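PDB 4HVL: membrane-anchored mycosin mycp1 from Mycobacterium thermoresistibile, which is a subtilisin-like serine protease of the ESX-1 (type VII) secretion system, anchored in the mycobacterial membrane and probably hydrolysing internal peptide bonds of proteins. Local coordinates for residues A[76-81]-A[115-120]; A[87-92]-A[136-141]; A[182-187]-A[220-225]; A[191-196]-A[249-254]; A[235-240]-A[352-357]. All blocks are in the same frame, centred on the assembly; numbering follows the deposited sequence.

Contact 1: A[76-81]-A[115-120]; sequences SPRVPA and PTDGFI
An end-on, two-nitrogen salt bridge between R78 and D117 ties together two surface loops and illustrates how an Asx turn can present a carboxylate to an arginine. R78 NH1 donates to D117 OD2 at 2.7 Å, and R78 NH2 donates to D117 OD1 at 3.0 Å, both bonds almost straight. Guanidinium and carboxylate lie nearly in one plane (19° apart), and each oxygen offers its syn lone pair, so the flat groups meet edge to edge with little freedom to twist. The arginine chain bends at chi3 (79°), which brings the terminal nitrogens round to the acid.

D117 is itself held from behind. Its OD1 uses the anti lone pair to accept from the backbone N of F119 at 2.9 Å, closing the Asx turn, and this oxygen therefore has two donors. The loops bridged here belong to the alpha/beta subtilisin fold: 76-81 leads into strand 82-86, one edge strand of the parallel sheet, and 115-120 follows helix 102-110. R78 NE is hydrogen-bonded separately to the carbonyl of R112, a further restraint on the guanidinium. At its NH2 end the group also lies near F119: the carbonyl O of F119 is 3.1 Å from R78 NH2, and the phenyl ring, packed on L289 and S107, offers its edge to that same nitrogen, with F119 CD1 at 4.1 Å.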
# COMPACT_ATOMS: atom_id res chain seq x y z
N SER A 76 -6.65 -11.06 15.15
CA SER A 76 -7.48 -12.24 15.37
C SER A 76 -6.69 -13.44 14.92
O SER A 76 -5.64 -13.27 14.27
CB SER A 76 -8.77 -12.15 14.55
OG SER A 76 -8.50 -12.24 13.14
N PRO A 77 -7.19 -14.65 15.22
CA PRO A 77 -6.43 -15.79 14.76
C PRO A 77 -6.23 -15.80 13.24
O PRO A 77 -5.15 -16.21 12.79
CB PRO A 77 -7.23 -17.00 15.26
CG PRO A 77 -7.97 -16.50 16.47
CD PRO A 77 -8.24 -15.03 16.19
N ARG A 78 -7.21 -15.34 12.45
CA ARG A 78 -7.06 -15.31 10.99
C ARG A 78 -6.22 -14.17 10.45
O ARG A 78 -5.72 -14.27 9.33
CB ARG A 78 -8.41 -15.33 10.29
CG ARG A 78 -9.06 -16.71 10.37
CD ARG A 78 -10.36 -16.74 9.61
NE ARG A 78 -10.15 -16.88 8.17
CZ ARG A 78 -11.14 -16.91 7.28
NH1 ARG A 78 -12.41 -16.82 7.69
NH2 ARG A 78 -10.87 -17.07 6.00
N VAL A 79 -6.08 -13.10 11.24
CA VAL A 79 -5.19 -11.97 10.90
C VAL A 79 -4.32 -11.71 12.13
O VAL A 79 -4.59 -10.78 12.88
CB VAL A 79 -5.99 -10.70 10.52
CG1 VAL A 79 -5.09 -9.66 9.86
CG2 VAL A 79 -7.14 -11.05 9.58
N PRO A 80 -3.35 -12.60 12.41
CA PRO A 80 -2.63 -12.59 13.69
C PRO A 80 -1.51 -11.56 13.73
O PRO A 80 -0.33 -11.90 13.91
CB PRO A 80 -2.07 -14.02 13.78
CG PRO A 80 -1.84 -14.40 12.36
CD PRO A 80 -3.00 -13.80 11.61
N ALA A 81 -1.87 -10.30 13.58
CA ALA A 81 -0.90 -9.22 13.52
C ALA A 81 -0.17 -8.98 14.83
O ALA A 81 -0.70 -9.25 15.90
CB ALA A 81 -1.57 -7.94 13.06
N PRO A 115 -12.46 -23.34 6.97
CA PRO A 115 -13.30 -24.26 6.23
C PRO A 115 -14.72 -23.72 5.93
O PRO A 115 -15.43 -24.30 5.11
CB PRO A 115 -13.37 -25.50 7.15
CG PRO A 115 -13.17 -24.96 8.51
CD PRO A 115 -12.30 -23.73 8.38
N THR A 116 -15.10 -22.61 6.56
CA THR A 116 -16.43 -22.06 6.41
C THR A 116 -16.54 -20.98 5.35
O THR A 116 -17.64 -20.49 5.13
CB THR A 116 -16.91 -21.42 7.73
OG1 THR A 116 -15.89 -20.53 8.21
CG2 THR A 116 -17.21 -22.50 8.78
N ASP A 117 -15.45 -20.54 4.74
CA ASP A 117 -15.55 -19.59 3.62
C ASP A 117 -14.43 -19.81 2.61
O ASP A 117 -13.52 -20.59 2.85
CB ASP A 117 -15.62 -18.11 4.11
CG ASP A 117 -14.34 -17.62 4.80
OD1 ASP A 117 -13.25 -17.55 4.17
OD2 ASP A 117 -14.43 -17.27 6.00
N GLY A 118 -14.52 -19.10 1.48
CA GLY A 118 -13.55 -19.25 0.39
C GLY A 118 -12.43 -18.23 0.40
O GLY A 118 -11.66 -18.16 -0.56
N PHE A 119 -12.30 -17.45 1.46
CA PHE A 119 -11.27 -16.42 1.52
C PHE A 119 -9.94 -16.90 2.08
O PHE A 119 -9.89 -17.57 3.11
CB PHE A 119 -11.70 -15.24 2.37
CG PHE A 119 -10.68 -14.17 2.40
CD1 PHE A 119 -9.68 -14.18 3.39
CD2 PHE A 119 -10.63 -13.21 1.41
CE1 PHE A 119 -8.69 -13.22 3.38
CE2 PHE A 119 -9.64 -12.24 1.42
CZ PHE A 119 -8.68 -12.25 2.41
N ILE A 120 -8.86 -16.49 1.44
CA ILE A 120 -7.51 -16.70 1.99
C ILE A 120 -6.62 -15.59 1.51
O ILE A 120 -6.83 -15.06 0.42
CB ILE A 120 -6.91 -18.08 1.61
CG1 ILE A 120 -5.73 -18.42 2.53
CG2 ILE A 120 -6.54 -18.13 0.12
CD1 ILE A 120 -5.32 -19.87 2.51

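Contact 2: A[87-92]-A[136-141]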
# COMPACT_ATOMS: atom_id res chain seq x y z
N PHE A 87 1.84 5.81 14.84
CA PHE A 87 2.27 7.14 14.43
C PHE A 87 1.10 8.12 14.37
O PHE A 87 1.23 9.20 13.85
CB PHE A 87 3.01 7.03 13.09
CG PHE A 87 4.26 6.18 13.18
CD1 PHE A 87 4.17 4.82 13.32
CD2 PHE A 87 5.50 6.77 13.17
CE1 PHE A 87 5.31 4.05 13.46
CE2 PHE A 87 6.65 6.00 13.29
CZ PHE A 87 6.55 4.64 13.42
N VAL A 88 -0.03 7.72 14.95
CA VAL A 88 -1.24 8.56 15.10
C VAL A 88 -1.48 8.86 16.56
O VAL A 88 -1.49 10.03 17.00
CB VAL A 88 -2.46 7.83 14.48
CG1 VAL A 88 -3.77 8.58 14.73
CG2 VAL A 88 -2.21 7.66 12.99
N ASP A 89 -1.67 7.79 17.34
CA ASP A 89 -1.79 7.92 18.78
C ASP A 89 -0.42 7.69 19.42
O ASP A 89 0.20 6.63 19.30
CB ASP A 89 -2.82 6.95 19.32
CG ASP A 89 -3.26 7.29 20.73
OD1 ASP A 89 -2.40 7.62 21.58
OD2 ASP A 89 -4.48 7.23 21.00
N ALA A 90 0.03 8.71 20.14
CA ALA A 90 1.35 8.70 20.72
C ALA A 90 1.54 7.57 21.74
O ALA A 90 2.65 7.17 21.98
CB ALA A 90 1.65 10.04 21.35
N ALA A 91 0.45 7.06 22.32
CA ALA A 91 0.51 5.96 23.31
C ALA A 91 0.17 4.57 22.73
O ALA A 91 0.16 3.56 23.46
CB ALA A 91 -0.42 6.29 24.47
N GLY A 92 -0.09 4.49 21.44
CA GLY A 92 -0.57 3.26 20.82
C GLY A 92 0.56 2.32 20.42
O GLY A 92 1.74 2.62 20.64
N ALA A 136 -8.72 8.42 9.87
CA ALA A 136 -9.76 9.42 9.72
C ALA A 136 -10.52 9.73 11.03
O ALA A 136 -11.30 10.66 11.08
CB ALA A 136 -10.74 8.97 8.63
N ALA A 137 -10.32 8.93 12.08
CA ALA A 137 -11.00 9.15 13.36
C ALA A 137 -10.30 10.17 14.27
O ALA A 137 -10.87 10.60 15.28
CB ALA A 137 -11.13 7.82 14.10
N PHE A 138 -9.07 10.54 13.92
CA PHE A 138 -8.26 11.48 14.70
C PHE A 138 -8.09 12.79 13.98
O PHE A 138 -8.07 12.82 12.74
CB PHE A 138 -6.88 10.90 14.95
CG PHE A 138 -6.84 9.80 15.96
CD1 PHE A 138 -7.46 8.58 15.70
CD2 PHE A 138 -6.16 9.96 17.15
CE1 PHE A 138 -7.41 7.55 16.63
CE2 PHE A 138 -6.10 8.95 18.07
CZ PHE A 138 -6.72 7.74 17.82
N GLN A 139 -7.91 13.86 14.74
CA GLN A 139 -7.63 15.19 14.19
C GLN A 139 -6.44 15.81 14.94
O GLN A 139 -6.27 15.57 16.14
CB GLN A 139 -8.84 16.14 14.36
CG GLN A 139 -10.07 15.80 13.52
CD GLN A 139 -9.82 15.95 12.03
OE1 GLN A 139 -9.17 16.92 11.58
NE2 GLN A 139 -10.32 14.99 11.24
N PRO A 140 -5.66 16.65 14.24
CA PRO A 140 -4.58 17.38 14.91
C PRO A 140 -5.12 18.25 16.04
O PRO A 140 -6.15 18.89 15.89
CB PRO A 140 -3.97 18.24 13.79
CG PRO A 140 -4.68 17.85 12.52
CD PRO A 140 -5.97 17.23 12.92
N VAL A 141 -4.44 18.24 17.18
CA VAL A 141 -4.82 19.10 18.29
C VAL A 141 -4.50 20.51 17.80
O VAL A 141 -3.43 20.75 17.23
CB VAL A 141 -4.03 18.78 19.57
CG1 VAL A 141 -4.38 19.76 20.67
CG2 VAL A 141 -4.31 17.36 20.04
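V88 and F138 supply the tight half of this contact, a methyl group set over an aromatic face. V88 CG1 stands 3.7 Å from the centroid of the F138 ring and only 19° off its normal, a CH-pi arrangement in which the methyl leans to the attached end of the ring: its nearest atom is F138 CG, at 3.5 Å. The branch that does the touching is the one placed anti to the backbone N of V88 (chi1 174°). Both residues are buried. R132, on strand 127-132, packs against V88 and F138 alike, and M23 and Q25 of strand 23-25 press on the phenyl ring too.

The other half is looser and more open to solvent. D89 is partly exposed and meets the ring at its rim, with D89 OD2 3.8 Å from F138 CE2 in the plane of the ring and the carboxylate turned 72° against it. An acid oxygen beside the ring's hydrogens is probably mildly favourable electrostatically, but this is a van der Waals approach and not a hydrogen bond. The second oxygen is used within its own segment: D89 OD1 accepts from the backbone N of A91 at 3.0 Å, an Asx turn laid over the type I beta turn of D89 to G92.

The packing joins the loop after edge strand 82-86 to strand 138-140 of a small antiparallel sheet, alongside the zinc site of H133, T134 and E181; the V88 side chain comes within about 7 Å of a bound zinc ion.

Contact 3: A[182-187]-A[220-225]; sequences AACYKV and QDCTQN
N225 OD1, gripped by the backbone N-H groups of Q243 and T244, ties down segment 220-225, whose C222 is joined to C184 by a disulfide. The amide is used at its other end as well, N225 ND2 donating to the carbonyl of S273.

Across the contact itself the covalent bond dominates. C184 SG and C222 SG are 2.1 Å apart, and the dihedral about the S-S bond, 94°, is close to the relaxed right angle and positive, making the bridge right-handed. On both cysteines SG lies beside the backbone N and anti to the carbonyl carbon, which directs the two sulfurs to each other. The remainder is light packing beside the bond: C184 CB rests 3.5 Å from D221 O, and D221 CB lies 3.9 Å from C184 O, at the solvent-exposed margin.

C184 sits on strand 183-186, which pairs antiparallel with strand 244-247, and its side chain lies against T244 and V246 of that partner. Strand and loop are thus linked directly by the disulfide and indirectly through strand 244-247, to which T223 and N225 both bond. Such a crosslink, with an unstrained dihedral, limits how far the loop can move from the strand without any polar bond between the segments, and it would hold only while the sulfurs stay oxidised, a condition consistent with a protease working outside the cytoplasm.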
# COMPACT_ATOMS: atom_id res chain seq x y z
N ALA A 182 -0.61 7.15 0.50
CA ALA A 182 -0.31 7.79 -0.78
C ALA A 182 -0.66 9.25 -0.62
O ALA A 182 -1.79 9.65 -0.85
CB ALA A 182 -1.10 7.15 -1.91
N ALA A 183 0.34 10.04 -0.24
CA ALA A 183 0.14 11.47 0.05
C ALA A 183 0.31 12.29 -1.21
O ALA A 183 1.28 12.10 -1.93
CB ALA A 183 1.13 11.94 1.09
N CYS A 184 -0.60 13.23 -1.43
CA CYS A 184 -0.64 14.02 -2.66
C CYS A 184 -0.40 15.50 -2.42
O CYS A 184 -0.90 16.08 -1.46
CB CYS A 184 -2.01 13.88 -3.34
SG CYS A 184 -2.41 12.19 -3.83
N TYR A 185 0.37 16.11 -3.31
CA TYR A 185 0.52 17.56 -3.29
C TYR A 185 0.86 18.08 -4.69
O TYR A 185 1.27 17.30 -5.56
CB TYR A 185 1.57 17.99 -2.26
CG TYR A 185 2.96 17.41 -2.40
CD1 TYR A 185 3.29 16.18 -1.81
CD2 TYR A 185 3.97 18.11 -3.06
CE1 TYR A 185 4.55 15.66 -1.90
CE2 TYR A 185 5.26 17.59 -3.14
CZ TYR A 185 5.55 16.36 -2.55
OH TYR A 185 6.82 15.81 -2.65
N LYS A 186 0.67 19.37 -4.89
CA LYS A 186 0.91 19.98 -6.19
C LYS A 186 2.41 20.16 -6.43
O LYS A 186 3.16 20.55 -5.52
CB LYS A 186 0.19 21.32 -6.30
CG LYS A 186 -1.30 21.18 -6.01
CD LYS A 186 -2.14 22.34 -6.51
CE LYS A 186 -1.79 23.67 -5.85
NZ LYS A 186 -2.06 24.77 -6.81
N VAL A 187 2.83 19.87 -7.65
CA VAL A 187 4.23 19.95 -8.04
C VAL A 187 4.84 21.36 -7.81
O VAL A 187 6.03 21.50 -7.54
CB VAL A 187 4.42 19.47 -9.51
CG1 VAL A 187 3.87 20.46 -10.52
CG2 VAL A 187 5.90 19.22 -9.80
N GLN A 220 -10.03 14.94 -3.37
CA GLN A 220 -9.43 15.90 -2.44
C GLN A 220 -8.16 16.52 -2.99
O GLN A 220 -8.23 17.30 -3.94
CB GLN A 220 -9.17 15.23 -1.08
CG GLN A 220 -10.41 14.88 -0.28
CD GLN A 220 -10.04 14.19 1.02
OE1 GLN A 220 -9.53 13.07 1.01
NE2 GLN A 220 -10.26 14.88 2.14
N ASP A 221 -7.00 16.18 -2.42
CA ASP A 221 -5.71 16.71 -2.87
C ASP A 221 -5.14 15.87 -4.00
O ASP A 221 -4.16 16.27 -4.65
CB ASP A 221 -4.69 16.76 -1.73
CG ASP A 221 -5.05 17.77 -0.64
OD1 ASP A 221 -5.46 17.32 0.46
OD2 ASP A 221 -4.93 19.00 -0.88
N CYS A 222 -5.73 14.70 -4.24
CA CYS A 222 -5.24 13.81 -5.29
C CYS A 222 -6.08 13.99 -6.54
O CYS A 222 -7.12 13.35 -6.72
CB CYS A 222 -5.29 12.34 -4.87
SG CYS A 222 -4.40 11.95 -3.36
N THR A 223 -5.62 14.89 -7.41
CA THR A 223 -6.24 15.12 -8.69
C THR A 223 -5.40 14.37 -9.72
O THR A 223 -4.16 14.40 -9.66
CB THR A 223 -6.40 16.62 -8.98
OG1 THR A 223 -5.12 17.27 -8.93
CG2 THR A 223 -7.28 17.25 -7.93
N GLN A 224 -6.09 13.64 -10.60
CA GLN A 224 -5.49 12.76 -11.61
C GLN A 224 -4.42 13.44 -12.44
O GLN A 224 -4.60 14.58 -12.86
CB GLN A 224 -6.58 12.25 -12.56
CG GLN A 224 -6.17 11.16 -13.54
CD GLN A 224 -5.53 9.97 -12.85
OE1 GLN A 224 -4.33 9.99 -12.54
NE2 GLN A 224 -6.31 8.94 -12.59
N ASN A 225 -3.31 12.76 -12.70
CA ASN A 225 -2.28 13.31 -13.57
C ASN A 225 -2.64 13.09 -15.04
O ASN A 225 -3.22 12.07 -15.38
CB ASN A 225 -0.92 12.66 -13.29
CG ASN A 225 -0.20 13.29 -12.13
OD1 ASN A 225 -0.11 14.52 -12.03
ND2 ASN A 225 0.33 12.44 -11.22

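Contact 4: A[191-196]-A[249-254]; sequences IDETGV and AWYSPL. With IMD (imidazole), chain K.
Y251 OH donates to E193 OE1 at 2.8 Å, the central polar bond of a buried contact. The hydroxyl does not lie in the carboxylate plane but approaches from above it, 55° out, and the two flat groups stand steeply to one another, 76° apart. Beside this bond V196 CG1 packs on Y251 CE2 at 3.6 Å, its side chain crossing the tyrosine at about a right angle. W250 brings its indole to the other oxygen, with W250 NE1 3.2 Å from E193 OE2, and at the same time holds W250 CD1 3.6 Å above the plane of the Y251 ring, displaced toward its rim.

The next shell fixes the acid. OE2 is hydrogen-bonded to Y185 OH and OE1 to S247 OG, so both oxygens have partners beyond Y251. E193 occupies the N-cap position of helix 194-206, and its chi1 of 57°, with the chain extended beyond CG, carries the carboxylate to Y251 and W250. Just before it, D192 OD1 accepts from T194 N at 3.2 Å and from T194 OG1 at 3.0 Å, reached from opposite faces of its plane; the first bond closes an Asx turn at the start of the helix. At the far end of the other segment, an imidazole makes a weak bond to the carbonyl of P253.

With several hydroxyl groups round a buried carboxylate close to the positive end of a helix dipole, E193 is probably ionised despite its burial.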
# COMPACT_ATOMS: atom_id res chain seq x y z
N ILE A 191 6.83 19.91 -0.94
CA ILE A 191 7.12 19.67 0.47
C ILE A 191 8.55 19.16 0.56
O ILE A 191 8.98 18.40 -0.31
CB ILE A 191 6.13 18.61 1.02
CG1 ILE A 191 4.74 19.22 1.23
CG2 ILE A 191 6.64 17.98 2.31
CD1 ILE A 191 3.62 18.20 1.33
N ASP A 192 9.31 19.53 1.60
CA ASP A 192 10.63 18.93 1.78
C ASP A 192 10.41 17.55 2.43
O ASP A 192 10.09 17.45 3.58
CB ASP A 192 11.58 19.84 2.61
CG ASP A 192 12.91 19.12 2.99
OD1 ASP A 192 13.17 17.99 2.49
OD2 ASP A 192 13.68 19.67 3.83
N GLU A 193 10.55 16.48 1.65
CA GLU A 193 10.31 15.12 2.13
C GLU A 193 11.53 14.24 1.85
O GLU A 193 11.40 13.03 1.61
CB GLU A 193 9.07 14.55 1.46
CG GLU A 193 9.10 14.53 -0.08
CD GLU A 193 8.24 13.42 -0.66
OE1 GLU A 193 8.45 12.25 -0.30
OE2 GLU A 193 7.32 13.69 -1.42
N THR A 194 12.69 14.88 1.85
CA THR A 194 14.03 14.26 1.78
C THR A 194 14.15 13.04 2.70
O THR A 194 14.70 12.00 2.32
CB THR A 194 15.08 15.37 2.12
OG1 THR A 194 15.10 16.30 1.02
CG2 THR A 194 16.46 14.84 2.29
N GLY A 195 13.58 13.16 3.89
CA GLY A 195 13.53 12.06 4.84
C GLY A 195 12.81 10.83 4.34
O GLY A 195 13.21 9.72 4.70
N VAL A 196 11.76 11.00 3.54
CA VAL A 196 11.02 9.84 3.04
C VAL A 196 11.91 9.05 2.10
O VAL A 196 12.00 7.82 2.21
CB VAL A 196 9.67 10.21 2.39
CG1 VAL A 196 8.97 8.97 1.81
CG2 VAL A 196 8.76 10.91 3.40
N ALA A 249 5.00 6.91 -3.53
CA ALA A 249 4.83 6.28 -4.87
C ALA A 249 5.90 6.69 -5.88
O ALA A 249 6.34 5.86 -6.70
CB ALA A 249 3.44 6.62 -5.43
N TRP A 250 6.27 7.97 -5.83
CA TRP A 250 7.17 8.58 -6.79
C TRP A 250 8.63 8.24 -6.63
O TRP A 250 9.42 8.69 -7.45
CB TRP A 250 6.97 10.10 -6.85
CG TRP A 250 7.59 10.96 -5.76
CD1 TRP A 250 7.67 10.67 -4.43
CD2 TRP A 250 8.19 12.25 -5.92
NE1 TRP A 250 8.27 11.69 -3.76
CE2 TRP A 250 8.61 12.67 -4.64
CE3 TRP A 250 8.43 13.07 -7.03
CZ2 TRP A 250 9.25 13.89 -4.43
CZ3 TRP A 250 9.07 14.30 -6.83
CH2 TRP A 250 9.47 14.70 -5.53
N TYR A 251 8.99 7.48 -5.61
CA TYR A 251 10.37 7.02 -5.42
C TYR A 251 10.69 5.78 -6.26
O TYR A 251 11.77 5.23 -6.12
CB TYR A 251 10.66 6.77 -3.92
CG TYR A 251 10.78 8.06 -3.14
CD1 TYR A 251 11.87 8.90 -3.31
CD2 TYR A 251 9.77 8.47 -2.27
CE1 TYR A 251 11.97 10.09 -2.62
CE2 TYR A 251 9.87 9.67 -1.59
CZ TYR A 251 10.97 10.48 -1.76
OH TYR A 251 11.09 11.68 -1.09
N SER A 252 9.79 5.37 -7.15
CA SER A 252 10.09 4.26 -8.06
C SER A 252 11.39 4.53 -8.83
O SER A 252 11.56 5.61 -9.33
CB SER A 252 8.94 4.07 -9.05
OG SER A 252 9.07 2.84 -9.74
N PRO A 253 12.27 3.53 -9.00
CA PRO A 253 12.10 2.09 -8.75
C PRO A 253 12.57 1.61 -7.37
O PRO A 253 12.62 0.39 -7.13
CB PRO A 253 12.94 1.46 -9.85
CG PRO A 253 14.05 2.44 -10.08
CD PRO A 253 13.53 3.80 -9.73
N LEU A 254 12.90 2.53 -6.47
CA LEU A 254 13.21 2.13 -5.09
C LEU A 254 12.05 1.40 -4.47
O LEU A 254 12.24 0.49 -3.68
CB LEU A 254 13.53 3.34 -4.20
CG LEU A 254 14.90 3.94 -4.27
CD1 LEU A 254 15.05 4.90 -3.09
CD2 LEU A 254 15.97 2.87 -4.25
N1 IMD K . 16.58 -0.93 -5.82
C2 IMD K . 15.40 -0.49 -6.24
N3 IMD K . 14.44 -1.33 -5.78
C4 IMD K . 15.03 -2.29 -5.05
C5 IMD K . 16.39 -2.06 -5.10

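Contact 5: A[235-240]-A[352-357]; sequences DPRGWQ and VDNYVG
R237 and N354 lie alongside one another, pointing opposite ways; R237 grips N354 with two nitrogens and receives one bond in return. The guanidinium comes side-on and spends both nitrogens on one amide oxygen: R237 NE reaches N354 OD1 at 2.9 Å, arriving nearly in line with the C=O bond, while R237 NH2 reaches the same N354 OD1 at 3.2 Å from above the carbonyl plane and less straight. That oxygen lies in the plane of the guanidinium, yet the two flat groups are turned 53° apart. In return N354 ND2 donates to the backbone O of R237 at 2.9 Å, with the acceptor lying in the amide plane. One asparagine thus bonds to both the side chain and the main chain of a single arginine, which fixes the amide's flip.

Bends at chi2 and chi3 (-60° and -54°) fold the arginine back to make this possible. Over one face of the guanidinium V352 lays its CG1, 3.3 Å from R237 NH1, the valine standing roughly perpendicular to the arginine chain. D353 shapes the receiving loop: its OD1 accepts from the backbone N of Y355 and of V356, an Asx turn and Asx motif that curl 352-357 round.

R237 also donates through NH2 to the carbonyl of V277 at the start of outer strand 277-282, so the loop between strands 210-214 and 244-247 and the one between helices 334-343 and 363-368 meet at that edge of the parallel sheet.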
# COMPACT_ATOMS: atom_id res chain seq x y z
N ASP A 235 10.45 11.96 -23.26
CA ASP A 235 9.74 11.84 -21.97
C ASP A 235 8.58 10.84 -22.10
O ASP A 235 7.41 11.20 -21.97
CB ASP A 235 9.23 13.23 -21.50
CG ASP A 235 8.66 13.21 -20.07
OD1 ASP A 235 9.07 12.36 -19.24
OD2 ASP A 235 7.78 14.06 -19.78
N PRO A 236 8.91 9.56 -22.37
CA PRO A 236 7.87 8.53 -22.64
C PRO A 236 6.89 8.30 -21.48
O PRO A 236 5.71 8.00 -21.71
CB PRO A 236 8.69 7.26 -22.92
CG PRO A 236 9.99 7.49 -22.22
CD PRO A 236 10.26 8.97 -22.30
N ARG A 237 7.37 8.44 -20.26
CA ARG A 237 6.50 8.34 -19.07
C ARG A 237 5.84 9.68 -18.65
O ARG A 237 5.06 9.71 -17.72
CB ARG A 237 7.30 7.75 -17.90
CG ARG A 237 7.89 6.36 -18.18
CD ARG A 237 6.82 5.32 -18.49
NE ARG A 237 5.78 5.24 -17.46
CZ ARG A 237 5.79 4.39 -16.43
NH1 ARG A 237 6.80 3.56 -16.27
NH2 ARG A 237 4.80 4.39 -15.53
N GLY A 238 6.12 10.77 -19.35
CA GLY A 238 5.39 12.03 -19.11
C GLY A 238 5.62 12.67 -17.75
O GLY A 238 4.68 13.19 -17.16
N TRP A 239 6.87 12.64 -17.26
CA TRP A 239 7.26 13.41 -16.07
C TRP A 239 6.91 14.90 -16.19
O TRP A 239 6.54 15.50 -15.19
CB TRP A 239 8.77 13.28 -15.77
CG TRP A 239 9.12 12.03 -15.02
CD1 TRP A 239 9.52 10.84 -15.56
CD2 TRP A 239 9.08 11.84 -13.60
NE1 TRP A 239 9.73 9.91 -14.55
CE2 TRP A 239 9.46 10.49 -13.34
CE3 TRP A 239 8.75 12.65 -12.52
CZ2 TRP A 239 9.55 9.98 -12.04
CZ3 TRP A 239 8.84 12.13 -11.24
CH2 TRP A 239 9.23 10.82 -11.01
N GLN A 240 7.03 15.46 -17.38
CA GLN A 240 6.74 16.88 -17.60
C GLN A 240 5.25 17.23 -17.68
O GLN A 240 4.91 18.38 -17.69
CB GLN A 240 7.46 17.39 -18.85
CG GLN A 240 8.97 17.17 -18.84
CD GLN A 240 9.58 17.46 -17.48
OE1 GLN A 240 9.32 18.49 -16.87
NE2 GLN A 240 10.35 16.51 -16.98
N VAL A 352 4.08 -0.40 -21.53
CA VAL A 352 4.07 0.16 -20.17
C VAL A 352 3.19 1.40 -20.25
O VAL A 352 3.20 2.10 -21.27
CB VAL A 352 5.49 0.53 -19.69
CG1 VAL A 352 5.46 1.41 -18.44
CG2 VAL A 352 6.33 -0.72 -19.44
N ASP A 353 2.41 1.66 -19.21
CA ASP A 353 1.70 2.92 -19.14
C ASP A 353 1.61 3.44 -17.71
O ASP A 353 2.04 2.78 -16.76
CB ASP A 353 0.34 2.82 -19.85
CG ASP A 353 -0.65 1.96 -19.12
OD1 ASP A 353 -0.70 1.98 -17.87
OD2 ASP A 353 -1.44 1.27 -19.81
N ASN A 354 1.08 4.65 -17.58
CA ASN A 354 1.04 5.34 -16.29
C ASN A 354 -0.09 4.89 -15.36
O ASN A 354 -0.14 5.30 -14.22
CB ASN A 354 1.00 6.86 -16.53
CG ASN A 354 2.37 7.43 -16.90
OD1 ASN A 354 3.28 6.68 -17.24
ND2 ASN A 354 2.52 8.76 -16.80
N TYR A 355 -0.98 4.02 -15.85
CA TYR A 355 -2.11 3.56 -15.06
C TYR A 355 -1.77 2.25 -14.37
O TYR A 355 -2.03 2.08 -13.16
CB TYR A 355 -3.36 3.46 -15.95
CG TYR A 355 -3.58 4.75 -16.69
CD1 TYR A 355 -4.24 5.80 -16.10
CD2 TYR A 355 -3.06 4.94 -17.98
CE1 TYR A 355 -4.41 7.01 -16.75
CE2 TYR A 355 -3.23 6.15 -18.65
CZ TYR A 355 -3.90 7.18 -18.02
OH TYR A 355 -4.08 8.39 -18.67
N VAL A 356 -1.16 1.34 -15.12
CA VAL A 356 -0.83 -0.00 -14.63
C VAL A 356 0.66 -0.32 -14.68
O VAL A 356 1.06 -1.40 -14.25
CB VAL A 356 -1.63 -1.10 -15.39
CG1 VAL A 356 -3.12 -0.92 -15.14
CG2 VAL A 356 -1.31 -1.12 -16.89
N GLY A 357 1.48 0.60 -15.17
CA GLY A 357 2.90 0.35 -15.30
C GLY A 357 3.13 -0.80 -16.26
O GLY A 357 2.64 -0.77 -17.38

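Three of the five contacts, 3, 4 and 5, form a connected group: contacts 3 and 4, centred 14 Å apart, touch where Y185 OH meets E193 OE2, and contact 4 meets contact 5 where W250 O lies 4.2 Å from W239 CH2. Contact 1 lies on the far side of the chain's centre from all three, its centre 34 to 38 Å from theirs. Contact 2 is separate from both, 28 Å from contact 1 and 22 Å from contact 3 centre to centre, and contacts 2 and 3 flank one zinc site: V88 is near T134, A182 near E181. The side chain of A182 is also about 8 Å from that of S312, the predicted nucleophile.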